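Lipid binding protein (Grifola frondosa, PDB 5H0Q) binds lipid, probably recognising membrane domains made of sphingomyelin and cholesterol together. Local coordinates at residues D124-W132 with V144-W155; Y179-S187 with A194-R202. All blocks are in the same frame, centred on the assembly; numbering follows the deposited sequence.

Interaction 1: D124-W132 with V144-W155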
loop_
_atom_site.group_PDB
_atom_site.type_symbol
_atom_site.label_atom_id
_atom_site.label_comp_id
_atom_site.label_asym_id
_atom_site.label_seq_id
_atom_site.Cartn_x
_atom_site.Cartn_y
_atom_site.Cartn_z
ATOM N N ASP A 124 10.717 12.451 4.307
ATOM C CA ASP A 124 12.169 12.419 4.181
ATOM C C ASP A 124 12.612 12.026 2.779
ATOM O O ASP A 124 13.736 11.539 2.592
ATOM C CB ASP A 124 12.793 11.507 5.244
ATOM C CG ASP A 124 12.193 10.135 5.286
ATOM O OD1 ASP A 124 11.121 9.927 4.693
ATOM O OD2 ASP A 124 12.776 9.261 5.959
ATOM N N ASN A 125 11.750 12.260 1.783
ATOM C CA ASN A 125 12.146 12.282 0.374
ATOM C C ASN A 125 12.539 10.902 -0.117
ATOM O O ASN A 125 13.500 10.753 -0.885
ATOM C CB ASN A 125 13.278 13.283 0.125
ATOM C CG ASN A 125 12.803 14.711 0.207
ATOM O OD1 ASN A 125 11.763 15.054 -0.354
ATOM N ND2 ASN A 125 13.545 15.547 0.921
ATOM N N LEU A 126 11.754 9.908 0.323
ATOM C CA LEU A 126 11.746 8.564 -0.212
ATOM C C LEU A 126 10.432 8.340 -0.951
ATOM O O LEU A 126 9.402 8.944 -0.634
ATOM C CB LEU A 126 11.903 7.511 0.904
ATOM C CG LEU A 126 13.215 7.626 1.689
ATOM C CD1 LEU A 126 13.288 6.540 2.733
ATOM C CD2 LEU A 126 14.443 7.567 0.782
ATOM N N ASP A 127 10.480 7.485 -1.954
ATOM C CA ASP A 127 9.286 7.020 -2.636
ATOM C C ASP A 127 9.159 5.527 -2.411
ATOM O O ASP A 127 10.161 4.792 -2.443
ATOM C CB ASP A 127 9.328 7.308 -4.137
ATOM C CG ASP A 127 8.932 8.727 -4.479
ATOM O OD1 ASP A 127 8.449 9.450 -3.595
ATOM O OD2 ASP A 127 9.111 9.122 -5.646
ATOM N N ILE A 128 7.920 5.086 -2.207
ATOM C CA ILE A 128 7.640 3.686 -1.973
ATOM C C ILE A 128 6.794 3.195 -3.130
ATOM O O ILE A 128 5.633 3.597 -3.250
ATOM C CB ILE A 128 6.907 3.462 -0.655
ATOM C CG1 ILE A 128 7.679 4.055 0.509
ATOM C CG2 ILE A 128 6.694 1.964 -0.465
ATOM C CD1 ILE A 128 6.900 4.139 1.800
ATOM N N PHE A 129 7.349 2.293 -3.934
ATOM C CA PHE A 129 6.608 1.622 -5.001
ATOM C C PHE A 129 5.838 0.444 -4.415
ATOM O O PHE A 129 6.422 -0.409 -3.748
ATOM C CB PHE A 129 7.596 1.147 -6.064
ATOM C CG PHE A 129 6.985 0.366 -7.198
ATOM C CD1 PHE A 129 6.668 -0.971 -7.035
ATOM C CD2 PHE A 129 6.778 0.947 -8.437
ATOM C CE1 PHE A 129 6.125 -1.710 -8.072
ATOM C CE2 PHE A 129 6.241 0.208 -9.492
ATOM C CZ PHE A 129 5.927 -1.129 -9.308
ATOM N N SER A 130 4.523 0.401 -4.654
ATOM C CA SER A 130 3.693 -0.704 -4.204
ATOM C C SER A 130 2.933 -1.235 -5.409
ATOM O O SER A 130 2.036 -0.564 -5.926
ATOM C CB SER A 130 2.746 -0.249 -3.106
ATOM O OG SER A 130 3.489 0.307 -2.035
ATOM N N GLY A 131 3.300 -2.428 -5.847
ATOM C CA GLY A 131 2.762 -2.978 -7.067
ATOM C C GLY A 131 2.140 -4.347 -6.872
ATOM O O GLY A 131 2.498 -5.103 -5.972
ATOM N N TRP A 132 1.224 -4.665 -7.770
ATOM C CA TRP A 132 0.558 -5.949 -7.757
ATOM C C TRP A 132 0.482 -6.458 -9.182
ATOM O O TRP A 132 0.524 -5.698 -10.147
ATOM C CB TRP A 132 -0.848 -5.842 -7.132
ATOM C CG TRP A 132 -1.700 -4.831 -7.872
ATOM C CD1 TRP A 132 -2.506 -5.060 -8.955
ATOM C CD2 TRP A 132 -1.743 -3.430 -7.631
ATOM N NE1 TRP A 132 -3.080 -3.883 -9.374
ATOM C CE2 TRP A 132 -2.605 -2.863 -8.591
ATOM C CE3 TRP A 132 -1.132 -2.587 -6.687
ATOM C CZ2 TRP A 132 -2.875 -1.501 -8.626
ATOM C CZ3 TRP A 132 -1.427 -1.269 -6.704
ATOM C CH2 TRP A 132 -2.269 -0.723 -7.680
ATOM N N VAL A 144 3.017 -9.702 -5.567
ATOM C CA VAL A 144 3.063 -8.395 -4.924
ATOM C C VAL A 144 4.525 -7.972 -4.830
ATOM O O VAL A 144 5.418 -8.814 -4.739
ATOM C CB VAL A 144 2.400 -8.425 -3.533
ATOM C CG1 VAL A 144 3.182 -9.303 -2.597
ATOM C CG2 VAL A 144 2.223 -7.046 -2.974
ATOM N N LEU A 145 4.764 -6.654 -4.853
ATOM C CA LEU A 145 6.129 -6.138 -4.879
ATOM C C LEU A 145 6.179 -4.770 -4.231
ATOM O O LEU A 145 5.406 -3.883 -4.606
ATOM C CB LEU A 145 6.624 -6.025 -6.313
ATOM C CG LEU A 145 8.040 -5.463 -6.496
ATOM C CD1 LEU A 145 9.036 -6.467 -5.996
ATOM C CD2 LEU A 145 8.263 -5.109 -7.941
ATOM N N VAL A 146 7.111 -4.580 -3.295
ATOM C CA VAL A 146 7.364 -3.256 -2.745
ATOM C C VAL A 146 8.836 -2.926 -2.954
ATOM O O VAL A 146 9.697 -3.806 -2.920
ATOM C CB VAL A 146 6.995 -3.119 -1.252
ATOM C CG1 VAL A 146 5.500 -3.250 -1.073
ATOM C CG2 VAL A 146 7.729 -4.172 -0.438
ATOM N N GLU A 147 9.108 -1.651 -3.195
ATOM C CA GLU A 147 10.482 -1.135 -3.228
ATOM C C GLU A 147 10.497 0.239 -2.595
ATOM O O GLU A 147 9.667 1.084 -2.944
ATOM C CB GLU A 147 11.032 -1.034 -4.643
ATOM C CG GLU A 147 11.383 -2.370 -5.239
ATOM C CD GLU A 147 12.072 -2.274 -6.599
ATOM O OE1 GLU A 147 12.263 -1.150 -7.105
ATOM O OE2 GLU A 147 12.377 -3.345 -7.168
ATOM N N VAL A 148 11.440 0.466 -1.684
ATOM C CA VAL A 148 11.684 1.788 -1.123
ATOM C C VAL A 148 12.938 2.324 -1.797
ATOM O O VAL A 148 13.960 1.642 -1.814
ATOM C CB VAL A 148 11.873 1.753 0.403
ATOM C CG1 VAL A 148 11.900 3.170 0.968
ATOM C CG2 VAL A 148 10.780 0.945 1.087
ATOM N N ARG A 149 12.847 3.519 -2.371
ATOM C CA ARG A 149 13.961 4.148 -3.073
ATOM C C ARG A 149 13.936 5.654 -2.832
ATOM O O ARG A 149 13.022 6.193 -2.216
ATOM C CB ARG A 149 13.902 3.857 -4.579
ATOM C CG ARG A 149 14.086 2.394 -4.947
ATOM C CD ARG A 149 15.457 1.850 -4.612
ATOM N NE ARG A 149 15.675 0.511 -5.172
ATOM C CZ ARG A 149 15.300 -0.638 -4.609
ATOM N NH1 ARG A 149 14.693 -0.638 -3.436
ATOM N NH2 ARG A 149 15.564 -1.797 -5.218
ATOM N N GLN A 150 14.970 6.333 -3.342
ATOM C CA GLN A 150 14.992 7.787 -3.289
ATOM C C GLN A 150 13.806 8.351 -4.063
ATOM O O GLN A 150 13.371 7.791 -5.073
ATOM C CB GLN A 150 16.303 8.336 -3.874
ATOM C CG GLN A 150 17.523 7.992 -3.063
ATOM C CD GLN A 150 17.810 9.018 -1.989
ATOM O OE1 GLN A 150 17.321 10.142 -2.050
ATOM N NE2 GLN A 150 18.601 8.636 -0.997
ATOM N N SER A 151 13.305 9.492 -3.594
ATOM C CA SER A 151 12.238 10.198 -4.291
ATOM C C SER A 151 12.608 10.421 -5.749
ATOM O O SER A 151 13.749 10.759 -6.069
ATOM C CB SER A 151 11.966 11.542 -3.615
ATOM O OG SER A 151 10.975 12.268 -4.321
ATOM N N GLY A 152 11.632 10.239 -6.639
ATOM C CA GLY A 152 11.849 10.403 -8.065
ATOM C C GLY A 152 12.428 9.197 -8.768
ATOM O O GLY A 152 12.635 9.247 -9.989
ATOM N N HIS A 153 12.670 8.102 -8.047
ATOM C CA HIS A 153 13.274 6.919 -8.655
ATOM C C HIS A 153 12.452 6.404 -9.830
ATOM O O HIS A 153 13.011 5.944 -10.832
ATOM C CB HIS A 153 13.433 5.838 -7.593
ATOM C CG HIS A 153 14.198 4.641 -8.052
ATOM N ND1 HIS A 153 13.621 3.612 -8.761
ATOM C CD2 HIS A 153 15.498 4.303 -7.887
ATOM C CE1 HIS A 153 14.535 2.693 -9.020
ATOM N NE2 HIS A 153 15.679 3.085 -8.496
ATOM N N TRP A 154 11.125 6.437 -9.715
ATOM C CA TRP A 154 10.253 6.009 -10.812
ATOM C C TRP A 154 9.780 7.274 -11.502
ATOM O O TRP A 154 9.369 8.205 -10.816
ATOM C CB TRP A 154 9.056 5.151 -10.309
ATOM C CG TRP A 154 9.577 3.876 -9.668
ATOM C CD1 TRP A 154 9.969 2.742 -10.312
ATOM C CD2 TRP A 154 9.869 3.667 -8.273
ATOM N NE1 TRP A 154 10.478 1.838 -9.415
ATOM C CE2 TRP A 154 10.423 2.375 -8.157
ATOM C CE3 TRP A 154 9.714 4.442 -7.118
ATOM C CZ2 TRP A 154 10.829 1.844 -6.936
ATOM C CZ3 TRP A 154 10.099 3.910 -5.910
ATOM C CH2 TRP A 154 10.671 2.630 -5.828
ATOM N N TRP A 155 9.799 7.338 -12.833
ATOM C CA TRP A 155 10.168 6.249 -13.729
ATOM C C TRP A 155 11.598 6.368 -14.263
ATOM O O TRP A 155 12.043 5.527 -15.024
ATOM C CB TRP A 155 9.189 6.204 -14.912
ATOM C CG TRP A 155 7.774 6.058 -14.483
ATOM C CD1 TRP A 155 6.795 7.007 -14.526
ATOM C CD2 TRP A 155 7.177 4.892 -13.923
ATOM N NE1 TRP A 155 5.624 6.502 -14.018
ATOM C CE2 TRP A 155 5.834 5.203 -13.642
ATOM C CE3 TRP A 155 7.651 3.615 -13.620
ATOM C CZ2 TRP A 155 4.956 4.283 -13.091
ATOM C CZ3 TRP A 155 6.780 2.705 -13.064
ATOM C CH2 TRP A 155 5.449 3.040 -12.803
HETATM O O HOH W 1 9.228 7.779 -7.946
#
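D127, F129 and G131 form antiparallel hydrogen-bonded pairs with R149, E147 and L145, two backbone bonds to each pair, and the axes of strands 126-132 and 144-150 approach to 4.6 Å. A further bond from S151 N to N125 O extends the pairing past the strand end.

F129 meets W154 through its CB. With CG of F129 opposite the backbone N (chi1 177°), its ring swings off toward L145 and CB is left to press on one face of the indole. F129 CB lies 3.5 Å from the centroid of the W154 six-membered ring and nearly on the ring normal, a CH-pi contact. The F129 ring lies obliquely to the W154 five-membered ring, planes 39° apart. H153 ND1 covers the other face of the indole, while D127 O meets its rim in plane, 3.6 Å from W154 CZ3. F129 CE1 also touches L145 CD2 at 4.0 Å.

D127 OD2 receives three partners: G152 N at 2.9 Å, approaching from above the carboxylate plane; a water that also accepts from W154 N; and K76, by a salt bridge. The carboxylate thereby ties the type II turn Q150-H153 to the strand, and the lysine would be expected to keep it ionised.

On the I128 face, L126 CD1 meets V148 CG1 at 4.0 Å; both residues pack on Y179, I128 on Y200, and V144 and V146 on Y198. F129 and W154 on the other reach M163 of helix 160-169. The arrangement is a beta hairpin at the edge of a five-stranded antiparallel sheet, one layer of a beta sandwich.

Interaction 2: Y179-S187 with A194-R202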
loop_
_atom_site.group_PDB
_atom_site.type_symbol
_atom_site.label_atom_id
_atom_site.label_comp_id
_atom_site.label_asym_id
_atom_site.label_seq_id
_atom_site.Cartn_x
_atom_site.Cartn_y
_atom_site.Cartn_z
ATOM N N TYR A 179 14.850 1.073 2.722
ATOM C CA TYR A 179 15.798 2.091 2.278
ATOM C C TYR A 179 15.820 3.208 3.311
ATOM O O TYR A 179 14.777 3.648 3.783
ATOM C CB TYR A 179 15.434 2.635 0.897
ATOM C CG TYR A 179 16.520 3.501 0.310
ATOM C CD1 TYR A 179 17.442 2.980 -0.585
ATOM C CD2 TYR A 179 16.630 4.829 0.665
ATOM C CE1 TYR A 179 18.450 3.763 -1.120
ATOM C CE2 TYR A 179 17.645 5.628 0.143
ATOM C CZ TYR A 179 18.539 5.092 -0.750
ATOM O OH TYR A 179 19.538 5.869 -1.275
ATOM N N GLY A 180 17.012 3.665 3.665
ATOM C CA GLY A 180 17.103 4.629 4.744
ATOM C C GLY A 180 16.516 4.068 6.021
ATOM O O GLY A 180 16.831 2.952 6.442
ATOM N N ASP A 181 15.619 4.834 6.642
ATOM C CA ASP A 181 14.987 4.426 7.888
ATOM C C ASP A 181 13.669 3.692 7.661
ATOM O O ASP A 181 13.068 3.227 8.639
ATOM C CB ASP A 181 14.707 5.647 8.781
ATOM C CG ASP A 181 15.975 6.343 9.266
ATOM O OD1 ASP A 181 16.965 5.675 9.595
ATOM O OD2 ASP A 181 15.953 7.586 9.329
ATOM N N VAL A 182 13.195 3.624 6.406
ATOM C CA VAL A 182 11.835 3.193 6.074
ATOM C C VAL A 182 11.842 1.755 5.581
ATOM O O VAL A 182 12.733 1.330 4.833
ATOM C CB VAL A 182 11.221 4.124 5.014
ATOM C CG1 VAL A 182 9.859 3.596 4.526
ATOM C CG2 VAL A 182 11.063 5.508 5.585
ATOM N N LYS A 183 10.814 1.017 5.983
ATOM C CA LYS A 183 10.571 -0.340 5.547
ATOM C C LYS A 183 9.201 -0.432 4.897
ATOM O O LYS A 183 8.256 0.293 5.256
ATOM C CB LYS A 183 10.637 -1.308 6.720
ATOM C CG LYS A 183 11.963 -1.341 7.441
ATOM C CD LYS A 183 11.917 -2.254 8.655
ATOM C CE LYS A 183 11.292 -1.564 9.859
ATOM N NZ LYS A 183 12.159 -0.472 10.386
ATOM N N ALA A 184 9.101 -1.329 3.929
ATOM C CA ALA A 184 7.841 -1.616 3.285
ATOM C C ALA A 184 7.658 -3.120 3.223
ATOM O O ALA A 184 8.626 -3.870 3.050
ATOM C CB ALA A 184 7.768 -1.044 1.882
ATOM N N HIS A 185 6.384 -3.522 3.321
ATOM C CA HIS A 185 5.977 -4.914 3.255
ATOM C C HIS A 185 4.703 -4.996 2.435
ATOM O O HIS A 185 3.792 -4.187 2.624
ATOM C CB HIS A 185 5.721 -5.512 4.644
ATOM C CG HIS A 185 5.242 -6.935 4.594
ATOM N ND1 HIS A 185 6.100 -7.989 4.406
ATOM C CD2 HIS A 185 3.999 -7.464 4.650
ATOM C CE1 HIS A 185 5.412 -9.117 4.375
ATOM N NE2 HIS A 185 4.135 -8.824 4.522
ATOM N N GLY A 186 4.654 -5.971 1.534
ATOM C CA GLY A 186 3.434 -6.280 0.812
ATOM C C GLY A 186 3.086 -7.746 0.949
ATOM O O GLY A 186 3.953 -8.601 1.054
ATOM N N SER A 187 1.781 -8.024 0.966
ATOM C CA SER A 187 1.305 -9.397 0.916
ATOM C C SER A 187 0.055 -9.472 0.049
ATOM O O SER A 187 -0.714 -8.517 -0.048
ATOM C CB SER A 187 1.000 -9.930 2.318
ATOM O OG SER A 187 -0.070 -9.194 2.882
ATOM N N ALA A 194 -8.120 -11.099 -5.024
ATOM C CA ALA A 194 -7.161 -11.272 -3.937
ATOM C C ALA A 194 -7.118 -10.058 -3.022
ATOM O O ALA A 194 -7.110 -8.915 -3.488
ATOM C CB ALA A 194 -5.759 -11.528 -4.490
ATOM N N TYR A 195 -7.076 -10.316 -1.717
ATOM C CA TYR A 195 -6.779 -9.260 -0.759
ATOM C C TYR A 195 -5.296 -8.970 -0.820
ATOM O O TYR A 195 -4.461 -9.888 -0.817
ATOM C CB TYR A 195 -7.158 -9.672 0.661
ATOM C CG TYR A 195 -8.630 -9.557 1.007
ATOM C CD1 TYR A 195 -9.024 -9.177 2.283
ATOM C CD2 TYR A 195 -9.599 -9.819 0.075
ATOM C CE1 TYR A 195 -10.358 -9.080 2.621
ATOM C CE2 TYR A 195 -10.947 -9.739 0.408
ATOM C CZ TYR A 195 -11.316 -9.356 1.675
ATOM O OH TYR A 195 -12.651 -9.264 2.010
ATOM N N VAL A 196 -4.960 -7.684 -0.835
ATOM C CA VAL A 196 -3.572 -7.236 -0.820
ATOM C C VAL A 196 -3.428 -6.282 0.350
ATOM O O VAL A 196 -4.321 -5.464 0.589
ATOM C CB VAL A 196 -3.203 -6.549 -2.146
ATOM C CG1 VAL A 196 -1.802 -5.935 -2.071
ATOM C CG2 VAL A 196 -3.284 -7.527 -3.261
ATOM N N GLU A 197 -2.300 -6.378 1.069
ATOM C CA GLU A 197 -1.980 -5.453 2.154
ATOM C C GLU A 197 -0.567 -4.917 1.971
ATOM O O GLU A 197 0.372 -5.687 1.765
ATOM C CB GLU A 197 -2.072 -6.105 3.527
ATOM C CG GLU A 197 -1.740 -5.150 4.712
ATOM C CD GLU A 197 -1.788 -5.841 6.066
ATOM O OE1 GLU A 197 -0.914 -6.684 6.315
ATOM O OE2 GLU A 197 -2.703 -5.540 6.860
ATOM N N TYR A 198 -0.426 -3.597 2.039
ATOM C CA TYR A 198 0.875 -2.936 2.110
ATOM C C TYR A 198 1.004 -2.270 3.470
ATOM O O TYR A 198 0.098 -1.540 3.881
ATOM C CB TYR A 198 0.990 -1.883 1.009
ATOM C CG TYR A 198 0.929 -2.446 -0.373
ATOM C CD1 TYR A 198 1.981 -3.190 -0.895
ATOM C CD2 TYR A 198 -0.213 -2.292 -1.151
ATOM C CE1 TYR A 198 1.906 -3.745 -2.172
ATOM C CE2 TYR A 198 -0.290 -2.825 -2.426
ATOM C CZ TYR A 198 0.759 -3.558 -2.929
ATOM O OH TYR A 198 0.706 -4.100 -4.190
ATOM N N VAL A 199 2.164 -2.437 4.109
ATOM C CA VAL A 199 2.451 -1.772 5.373
ATOM C C VAL A 199 3.786 -1.077 5.244
ATOM O O VAL A 199 4.795 -1.737 4.968
ATOM C CB VAL A 199 2.507 -2.756 6.538
ATOM C CG1 VAL A 199 2.704 -2.024 7.838
ATOM C CG2 VAL A 199 1.229 -3.567 6.568
ATOM N N TYR A 200 3.809 0.206 5.552
ATOM C CA TYR A 200 5.050 0.988 5.562
ATOM C C TYR A 200 5.391 1.324 7.007
ATOM O O TYR A 200 4.519 1.810 7.747
ATOM C CB TYR A 200 4.876 2.247 4.735
ATOM C CG TYR A 200 4.157 2.019 3.445
ATOM C CD1 TYR A 200 4.534 0.981 2.597
ATOM C CD2 TYR A 200 3.104 2.828 3.074
ATOM C CE1 TYR A 200 3.866 0.756 1.435
ATOM C CE2 TYR A 200 2.419 2.605 1.906
ATOM C CZ TYR A 200 2.803 1.577 1.087
ATOM O OH TYR A 200 2.097 1.349 -0.069
ATOM N N SER A 201 6.650 1.087 7.412
ATOM C CA SER A 201 7.035 1.266 8.803
ATOM C C SER A 201 8.433 1.892 8.886
ATOM O O SER A 201 9.114 2.061 7.876
ATOM C CB SER A 201 6.985 -0.060 9.557
ATOM O OG SER A 201 7.783 -1.046 8.921
ATOM N N ARG A 202 8.839 2.252 10.105
ATOM C CA ARG A 202 10.136 2.883 10.380
ATOM C C ARG A 202 10.804 2.224 11.575
ATOM O O ARG A 202 10.778 1.000 11.741
ATOM C CB ARG A 202 9.968 4.379 10.654
ATOM C CG ARG A 202 11.079 5.295 10.190
ATOM C CD ARG A 202 10.867 6.787 10.419
ATOM N NE ARG A 202 10.143 7.422 9.331
ATOM C CZ ARG A 202 10.697 8.059 8.314
ATOM N NH1 ARG A 202 12.013 8.178 8.266
ATOM N NH2 ARG A 202 9.946 8.561 7.333
#
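A bend at chi3 of R202 (-87°) folds its guanidinium back over V182, and V182 CG2, held anti to the V182 carbonyl carbon, points its methyl at the flat group. V182 CG2 sits over one guanidinium face, off centre, 3.7 Å from R202 NH2. The aliphatic part of the same arginine rests on the turn: R202 CG is 3.3 Å from D181 O, and NH1 approaches D181 CB. D181 OD2 stays 4.1 Å from R202 NH1, with carboxylate and guanidinium planes 63° apart, which is beyond a salt bridge. The strong polar partners of R202 lie outside the hairpin, D124 by a salt bridge to NH1 and T69 O by a hydrogen bond from NE.

Between these ends, K183, H185 and S187 pair with S201, V199 and E197 through six backbone hydrogen bonds. The bond from K183 N to S201 O is nearly straight (175°). K183 CB lies 3.6 Å from S201 OG through this strand pairing, and bends at chi3 and chi4 fold the end of the lysine back toward R202. Its NZ also closes on R202 O, but that separation is too short to be trusted in detail.

On the other side of the hairpin, A184 CB abuts the edge of the Y200 ring, 3.9 Å from Y200 CD1. G186 CA lies 3.8 Å from Y198 CD1. Both tyrosines carry their hydroxyls beyond the hairpin, Y198 to G131 O and Y200 to S130 OG.

The chemistry is thus divided: one face is apolar and aromatic, with buried hydroxyls satisfied by the facing sheet, while the other carries K183, H185, its ND1 hydrogen-bonded to D176 OD1, and E197, paired with R64 and K37; R202 probably gains its electrostatic stabilisation from D124 more than from D181.

How the interactions relate
From the N terminus, the chain first closes interaction 1, a hairpin whose connection leaves strand 126-134 and returns on strand 143-150. Helix 160-169 and strand 174-179 follow before 179-187 and 194-202 close the second hairpin near the C terminus. The two are therefore in series, neither nesting nor crossing, yet their centres are only 11 Å apart. They belong to different sheets and face each other. V144 CG2 packs against Y198 CE1 at 3.4 Å, and V148 O lies 3.2 Å from Y179 CB. Together they tie the five-stranded antiparallel sheet to the mixed sheet, with the C-terminal residue joined to the start of the first hairpin.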